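Local coordinates for protein cytochrome P450 monooxygenase (Rhodococcus sp. ECU0066, PDB 6KBH) that probably acts as a self-sufficient monooxygenase, carrying heme, FMN and a 2Fe-2S cluster in a single chain, at residues T472-S484 / I492-K504. Sequence-based numbering, arbitrary orientation.
Sequences TIARTMAVSGLES and ITLRDTSGRPLPK
Arg-475 turns its CG anti to the carbonyl carbon (chi1 -58°) and bends at chi3, which carries its guanidinium across to Asp-496 and the 500-503 loop. There CD of Pro-503 lies over one face of the group, while Arg-475 NH2 makes a weak, in-plane hydrogen bond to Pro-501 O (3.0 Å). A long salt bridge runs from Arg-475 NH2 to Asp-496 OD2 (3.6 Å), guanidinium and carboxylate planes 71° apart. Asp-496 also closes an Asx turn, its OD1 taking the N-H of Ser-498 from above the carboxylate plane. With an alanine in place of Arg-475, Asp-496 would probably lose this long salt bridge and Pro-501 O this weak donor.

The two strands are neighbours in the six-stranded antiparallel sheet of the FAD-binding FR-type domain, which here carries FMN. Ala-478 and Arg-495 exchange two nearly straight backbone bonds. Gly-481 O accepts bonds from both N and OG1 of Thr-493; OG1 (2.8 Å) arrives nearly square to the C=O, at 101°, and tilted from the carbonyl plane. Val-479 CG2 packs on Ile-492 CG2 (3.9 Å), and Met-477 meets Leu-502 tip to tip. Apolar packing thus lines the Ile-492 face, whereas charge and carbonyl contacts tie the loop to Arg-475.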
ATOM      1  N   THR A 472      -4.481  -1.494  -5.684  1.00100.39           N
ATOM      2  CA  THR A 472      -3.728  -2.657  -6.128  1.00 99.18           C
ATOM      3  C   THR A 472      -4.591  -3.885  -6.377  1.00 94.15           C
ATOM      4  O   THR A 472      -4.056  -4.926  -6.774  1.00 99.74           O
ATOM      5  CB  THR A 472      -2.626  -3.018  -5.118  1.00 99.83           C
ATOM      6  OG1 THR A 472      -1.859  -4.120  -5.624  1.00104.75           O
ATOM      7  CG2 THR A 472      -3.236  -3.419  -3.795  1.00 99.10           C
ATOM      8  N   ILE A 473      -5.905  -3.807  -6.156  1.00 96.10           N
ATOM      9  CA  ILE A 473      -6.769  -4.933  -6.492  1.00 97.00           C
ATOM     10  C   ILE A 473      -6.864  -5.052  -8.004  1.00 99.39           C
ATOM     11  O   ILE A 473      -6.979  -4.048  -8.720  1.00 98.79           O
ATOM     12  CB  ILE A 473      -8.169  -4.788  -5.866  1.00100.64           C
ATOM     13  CG1 ILE A 473      -8.907  -3.565  -6.424  1.00101.34           C
ATOM     14  CG2 ILE A 473      -8.081  -4.757  -4.355  1.00 99.66           C
ATOM     15  CD1 ILE A 473     -10.404  -3.605  -6.193  1.00 89.19           C
ATOM     16  N   ALA A 474      -6.805  -6.279  -8.507  1.00 97.05           N
ATOM     17  CA  ALA A 474      -6.870  -6.431  -9.947  1.00 97.90           C
ATOM     18  C   ALA A 474      -7.234  -7.858 -10.300  1.00 99.73           C
ATOM     19  O   ALA A 474      -6.964  -8.794  -9.545  1.00101.27           O
ATOM     20  CB  ALA A 474      -5.554  -6.058 -10.613  1.00101.56           C
ATOM     21  N   ARG A 475      -7.829  -8.005 -11.469  1.00101.28           N
ATOM     22  CA  ARG A 475      -8.126  -9.301 -12.045  1.00 95.48           C
ATOM     23  C   ARG A 475      -7.013  -9.639 -13.027  1.00 99.45           C
ATOM     24  O   ARG A 475      -6.631  -8.801 -13.843  1.00 91.44           O
ATOM     25  CB  ARG A 475      -9.478  -9.262 -12.744  1.00 95.34           C
ATOM     26  CG  ARG A 475     -10.598  -8.857 -11.809  1.00107.05           C
ATOM     27  CD  ARG A 475     -11.720  -8.162 -12.552  1.00110.72           C
ATOM     28  NE  ARG A 475     -12.808  -9.085 -12.883  1.00119.80           N
ATOM     29  CZ  ARG A 475     -14.016  -9.078 -12.322  1.00114.83           C
ATOM     30  NH1 ARG A 475     -14.318  -8.207 -11.367  1.00110.42           N
ATOM     31  NH2 ARG A 475     -14.927  -9.958 -12.714  1.00110.29           N
ATOM     32  N   THR A 476      -6.463 -10.842 -12.923  1.00 95.23           N
ATOM     33  CA  THR A 476      -5.457 -11.290 -13.879  1.00 95.32           C
ATOM     34  C   THR A 476      -6.179 -12.084 -14.957  1.00103.94           C
ATOM     35  O   THR A 476      -6.513 -13.260 -14.771  1.00101.36           O
ATOM     36  CB  THR A 476      -4.374 -12.111 -13.195  1.00 88.28           C
ATOM     37  OG1 THR A 476      -4.788 -13.484 -13.121  1.00 98.30           O
ATOM     38  CG2 THR A 476      -4.124 -11.570 -11.797  1.00 92.95           C
ATOM     39  N   MET A 477      -6.446 -11.430 -16.083  1.00 98.97           N
ATOM     40  CA  MET A 477      -7.123 -12.084 -17.186  1.00 97.57           C
ATOM     41  C   MET A 477      -6.118 -12.728 -18.134  1.00 92.55           C
ATOM     42  O   MET A 477      -4.908 -12.505 -18.052  1.00 98.23           O
ATOM     43  CB  MET A 477      -8.017 -11.102 -17.947  1.00 83.77           C
ATOM     44  CG  MET A 477      -9.164 -10.515 -17.144  1.00 88.40           C
ATOM     45  SD  MET A 477      -9.660  -8.924 -17.789  1.00 86.53           S
ATOM     46  CE  MET A 477     -11.269  -9.290 -18.359  1.00103.70           C
ATOM     47  N   ALA A 478      -6.643 -13.535 -19.049  1.00 91.41           N
ATOM     48  CA  ALA A 478      -5.845 -14.240 -20.034  1.00 95.11           C
ATOM     49  C   ALA A 478      -6.193 -13.729 -21.421  1.00 99.31           C
ATOM     50  O   ALA A 478      -7.341 -13.363 -21.698  1.00 87.94           O
ATOM     51  CB  ALA A 478      -6.077 -15.757 -19.958  1.00 92.76           C
ATOM     52  N   VAL A 479      -5.186 -13.693 -22.286  1.00 94.72           N
ATOM     53  CA  VAL A 479      -5.365 -13.256 -23.666  1.00 93.64           C
ATOM     54  C   VAL A 479      -5.747 -14.474 -24.502  1.00 85.78           C
ATOM     55  O   VAL A 479      -4.936 -15.386 -24.697  1.00 85.66           O
ATOM     56  CB  VAL A 479      -4.104 -12.568 -24.208  1.00 93.27           C
ATOM     57  CG1 VAL A 479      -2.847 -13.387 -23.917  1.00 92.85           C
ATOM     58  CG2 VAL A 479      -4.249 -12.302 -25.695  1.00 91.93           C
ATOM     59  N   SER A 480      -6.985 -14.489 -24.993  1.00 81.43           N
ATOM     60  CA  SER A 480      -7.471 -15.602 -25.799  1.00 90.31           C
ATOM     61  C   SER A 480      -7.260 -15.404 -27.294  1.00101.03           C
ATOM     62  O   SER A 480      -7.355 -16.377 -28.048  1.00 95.93           O
ATOM     63  CB  SER A 480      -8.957 -15.829 -25.532  1.00 82.87           C
ATOM     64  OG  SER A 480      -9.708 -14.657 -25.817  1.00 84.81           O
ATOM     65  N   GLY A 481      -6.986 -14.180 -27.739  1.00 90.49           N
ATOM     66  CA  GLY A 481      -6.777 -13.949 -29.153  1.00 92.29           C
ATOM     67  C   GLY A 481      -6.199 -12.597 -29.515  1.00 94.58           C
ATOM     68  O   GLY A 481      -6.543 -11.578 -28.906  1.00 90.11           O
ATOM     69  N   LEU A 482      -5.316 -12.586 -30.513  1.00 93.79           N
ATOM     70  CA  LEU A 482      -4.735 -11.371 -31.073  1.00 90.73           C
ATOM     71  C   LEU A 482      -5.138 -11.279 -32.536  1.00 90.71           C
ATOM     72  O   LEU A 482      -4.849 -12.190 -33.314  1.00 85.79           O
ATOM     73  CB  LEU A 482      -3.209 -11.370 -30.959  1.00 90.82           C
ATOM     74  CG  LEU A 482      -2.568 -11.393 -29.577  1.00 87.64           C
ATOM     75  CD1 LEU A 482      -3.418 -10.577 -28.628  1.00 90.48           C
ATOM     76  CD2 LEU A 482      -2.370 -12.809 -29.077  1.00 91.54           C
ATOM     77  N   GLU A 483      -5.786 -10.177 -32.910  1.00 87.79           N
ATOM     78  CA  GLU A 483      -6.236  -9.974 -34.281  1.00 91.40           C
ATOM     79  C   GLU A 483      -5.731  -8.633 -34.793  1.00 97.23           C
ATOM     80  O   GLU A 483      -5.835  -7.617 -34.097  1.00 97.72           O
ATOM     81  CB  GLU A 483      -7.763 -10.034 -34.381  1.00 90.16           C
ATOM     82  CG  GLU A 483      -8.302  -9.675 -35.760  1.00 94.78           C
ATOM     83  CD  GLU A 483      -9.803  -9.860 -35.873  1.00104.29           C
ATOM     84  OE1 GLU A 483     -10.411 -10.401 -34.925  1.00107.27           O
ATOM     85  OE2 GLU A 483     -10.375  -9.465 -36.911  1.00104.50           O
ATOM     86  N   SER A 484      -5.186  -8.634 -36.008  1.00101.44           N
ATOM     87  CA  SER A 484      -4.748  -7.412 -36.674  1.00 94.74           C
ATOM     88  C   SER A 484      -5.920  -6.851 -37.471  1.00 83.92           C
ATOM     89  O   SER A 484      -6.386  -7.477 -38.429  1.00 88.96           O
ATOM     90  CB  SER A 484      -3.547  -7.694 -37.575  1.00 95.45           C
ATOM     91  OG  SER A 484      -3.352  -6.652 -38.514  1.00109.34           O
ATOM     92  N   ILE A 492      -7.056  -7.132 -28.968  1.00 88.06           N
ATOM     93  CA  ILE A 492      -6.793  -8.119 -27.927  1.00 93.50           C
ATOM     94  C   ILE A 492      -8.115  -8.556 -27.315  1.00 86.67           C
ATOM     95  O   ILE A 492      -8.960  -7.718 -26.971  1.00 81.49           O
ATOM     96  CB  ILE A 492      -5.850  -7.560 -26.848  1.00 88.51           C
ATOM     97  CG1 ILE A 492      -4.552  -7.061 -27.475  1.00 92.12           C
ATOM     98  CG2 ILE A 492      -5.544  -8.624 -25.817  1.00 82.08           C
ATOM     99  CD1 ILE A 492      -3.624  -6.419 -26.478  1.00 88.76           C
ATOM    100  N   THR A 493      -8.297  -9.867 -27.187  1.00 82.34           N
ATOM    101  CA  THR A 493      -9.445 -10.448 -26.506  1.00 89.46           C
ATOM    102  C   THR A 493      -8.979 -10.967 -25.152  1.00 92.24           C
ATOM    103  O   THR A 493      -8.140 -11.873 -25.085  1.00 86.42           O
ATOM    104  CB  THR A 493     -10.062 -11.575 -27.331  1.00 88.45           C
ATOM    105  OG1 THR A 493      -9.017 -12.345 -27.931  1.00 95.09           O
ATOM    106  CG2 THR A 493     -10.936 -11.013 -28.429  1.00 82.03           C
ATOM    107  N   LEU A 494      -9.512 -10.389 -24.077  1.00 82.19           N
ATOM    108  CA  LEU A 494      -9.056 -10.686 -22.724  1.00 99.03           C
ATOM    109  C   LEU A 494     -10.131 -11.464 -21.977  1.00 94.10           C
ATOM    110  O   LEU A 494     -11.266 -10.991 -21.838  1.00 94.49           O
ATOM    111  CB  LEU A 494      -8.687  -9.401 -21.987  1.00 94.43           C
ATOM    112  CG  LEU A 494      -7.342  -8.842 -22.463  1.00 85.71           C
ATOM    113  CD1 LEU A 494      -7.040  -7.501 -21.816  1.00 79.14           C
ATOM    114  CD2 LEU A 494      -6.220  -9.843 -22.202  1.00 79.44           C
ATOM    115  N   ARG A 495      -9.756 -12.646 -21.487  1.00 87.50           N
ATOM    116  CA  ARG A 495     -10.639 -13.601 -20.829  1.00100.82           C
ATOM    117  C   ARG A 495     -10.376 -13.625 -19.329  1.00 98.15           C
ATOM    118  O   ARG A 495      -9.218 -13.663 -18.904  1.00 91.67           O
ATOM    119  CB  ARG A 495     -10.406 -15.014 -21.380  1.00 98.41           C
ATOM    120  CG  ARG A 495     -10.986 -15.272 -22.739  1.00101.56           C
ATOM    121  CD  ARG A 495     -12.482 -15.377 -22.649  1.00108.21           C
ATOM    122  NE  ARG A 495     -13.087 -15.136 -23.946  1.00108.87           N
ATOM    123  CZ  ARG A 495     -13.382 -16.061 -24.858  1.00117.87           C
ATOM    124  NH1 ARG A 495     -13.156 -17.346 -24.626  1.00113.36           N
ATOM    125  NH2 ARG A 495     -13.918 -15.671 -26.007  1.00117.51           N
ATOM    126  N   ASP A 496     -11.442 -13.663 -18.524  1.00102.51           N
ATOM    127  CA  ASP A 496     -11.296 -13.840 -17.081  1.00111.23           C
ATOM    128  C   ASP A 496     -11.159 -15.327 -16.775  1.00110.46           C
ATOM    129  O   ASP A 496     -12.054 -16.121 -17.092  1.00106.59           O
ATOM    130  CB  ASP A 496     -12.477 -13.235 -16.311  1.00114.24           C
ATOM    131  CG  ASP A 496     -12.347 -13.408 -14.782  1.00119.18           C
ATOM    132  OD1 ASP A 496     -11.399 -14.063 -14.301  1.00119.72           O
ATOM    133  OD2 ASP A 496     -13.214 -12.869 -14.050  1.00116.64           O
ATOM    134  N   THR A 497     -10.048 -15.684 -16.134  1.00111.86           N
ATOM    135  CA  THR A 497      -9.758 -17.067 -15.784  1.00122.27           C
ATOM    136  C   THR A 497     -10.571 -17.553 -14.590  1.00127.04           C
ATOM    137  O   THR A 497     -10.836 -18.756 -14.477  1.00128.57           O
ATOM    138  CB  THR A 497      -8.269 -17.209 -15.489  1.00121.21           C
ATOM    139  OG1 THR A 497      -8.003 -16.730 -14.165  1.00125.26           O
ATOM    140  CG2 THR A 497      -7.471 -16.377 -16.474  1.00 98.87           C
ATOM    141  N   SER A 498     -10.958 -16.646 -13.686  1.00125.40           N
ATOM    142  CA  SER A 498     -11.791 -17.035 -12.552  1.00121.67           C
ATOM    143  C   SER A 498     -13.065 -17.724 -13.018  1.00125.59           C
ATOM    144  O   SER A 498     -13.570 -18.639 -12.356  1.00128.90           O
ATOM    145  CB  SER A 498     -12.143 -15.811 -11.705  1.00118.49           C
ATOM    146  OG  SER A 498     -13.199 -15.073 -12.300  1.00119.04           O
ATOM    147  N   GLY A 499     -13.591 -17.302 -14.169  1.00120.98           N
ATOM    148  CA  GLY A 499     -14.868 -17.751 -14.663  1.00119.92           C
ATOM    149  C   GLY A 499     -16.039 -16.910 -14.206  1.00123.47           C
ATOM    150  O   GLY A 499     -17.127 -17.016 -14.785  1.00127.31           O
ATOM    151  N   ARG A 500     -15.844 -16.066 -13.197  1.00121.27           N
ATOM    152  CA  ARG A 500     -16.944 -15.325 -12.588  1.00120.21           C
ATOM    153  C   ARG A 500     -17.108 -13.969 -13.269  1.00118.42           C
ATOM    154  O   ARG A 500     -16.110 -13.264 -13.483  1.00119.05           O
ATOM    155  CB  ARG A 500     -16.706 -15.164 -11.093  1.00121.29           C
ATOM    156  CG  ARG A 500     -15.893 -16.320 -10.504  1.00123.85           C
ATOM    157  CD  ARG A 500     -16.735 -17.597 -10.391  1.00130.16           C
ATOM    158  NE  ARG A 500     -15.935 -18.811 -10.553  1.00131.98           N
ATOM    159  CZ  ARG A 500     -16.426 -20.046 -10.501  1.00130.08           C
ATOM    160  NH1 ARG A 500     -17.722 -20.241 -10.287  1.00127.75           N
ATOM    161  NH2 ARG A 500     -15.621 -21.088 -10.658  1.00131.90           N
ATOM    162  N   PRO A 501     -18.344 -13.583 -13.596  1.00120.12           N
ATOM    163  CA  PRO A 501     -18.564 -12.540 -14.606  1.00109.99           C
ATOM    164  C   PRO A 501     -17.923 -11.203 -14.266  1.00109.01           C
ATOM    165  O   PRO A 501     -17.770 -10.826 -13.101  1.00109.23           O
ATOM    166  CB  PRO A 501     -20.093 -12.423 -14.657  1.00112.34           C
ATOM    167  CG  PRO A 501     -20.582 -13.768 -14.234  1.00113.19           C
ATOM    168  CD  PRO A 501     -19.608 -14.201 -13.162  1.00113.90           C
ATOM    169  N   LEU A 502     -17.563 -10.484 -15.325  1.00109.06           N
ATOM    170  CA  LEU A 502     -16.891  -9.198 -15.340  1.00106.20           C
ATOM    171  C   LEU A 502     -17.899  -8.070 -15.112  1.00102.30           C
ATOM    172  O   LEU A 502     -19.084  -8.216 -15.429  1.00102.24           O
ATOM    173  CB  LEU A 502     -16.184  -8.988 -16.679  1.00110.54           C
ATOM    174  CG  LEU A 502     -15.075  -9.922 -17.184  1.00110.41           C
ATOM    175  CD1 LEU A 502     -15.521 -11.364 -17.375  1.00114.73           C
ATOM    176  CD2 LEU A 502     -14.582  -9.379 -18.501  1.00102.77           C
ATOM    177  N   PRO A 503     -17.453  -6.939 -14.563  1.00 94.07           N
ATOM    178  CA  PRO A 503     -18.372  -5.826 -14.306  1.00 94.61           C
ATOM    179  C   PRO A 503     -19.071  -5.335 -15.566  1.00107.26           C
ATOM    180  O   PRO A 503     -18.598  -5.506 -16.692  1.00110.27           O
ATOM    181  CB  PRO A 503     -17.457  -4.739 -13.731  1.00 92.18           C
ATOM    182  CG  PRO A 503     -16.337  -5.492 -13.109  1.00 93.23           C
ATOM    183  CD  PRO A 503     -16.120  -6.698 -13.981  1.00100.77           C
ATOM    184  N   LYS A 504     -20.230  -4.719 -15.352  1.00107.13           N
ATOM    185  CA  LYS A 504     -20.872  -3.950 -16.405  1.00 97.76           C
ATOM    186  C   LYS A 504     -20.085  -2.668 -16.637  1.00 98.85           C
ATOM    187  O   LYS A 504     -19.557  -2.070 -15.696  1.00100.42           O
ATOM    188  CB  LYS A 504     -22.314  -3.623 -16.019  1.00104.18           C
ATOM    189  CG  LYS A 504     -23.209  -4.840 -15.841  1.00107.46           C
ATOM    190  CD  LYS A 504     -24.188  -4.650 -14.690  1.00107.07           C
ATOM    191  CE  LYS A 504     -24.984  -5.919 -14.422  1.00108.82           C
ATOM    192  NZ  LYS A 504     -26.165  -6.038 -15.324  1.00 99.55           N
TER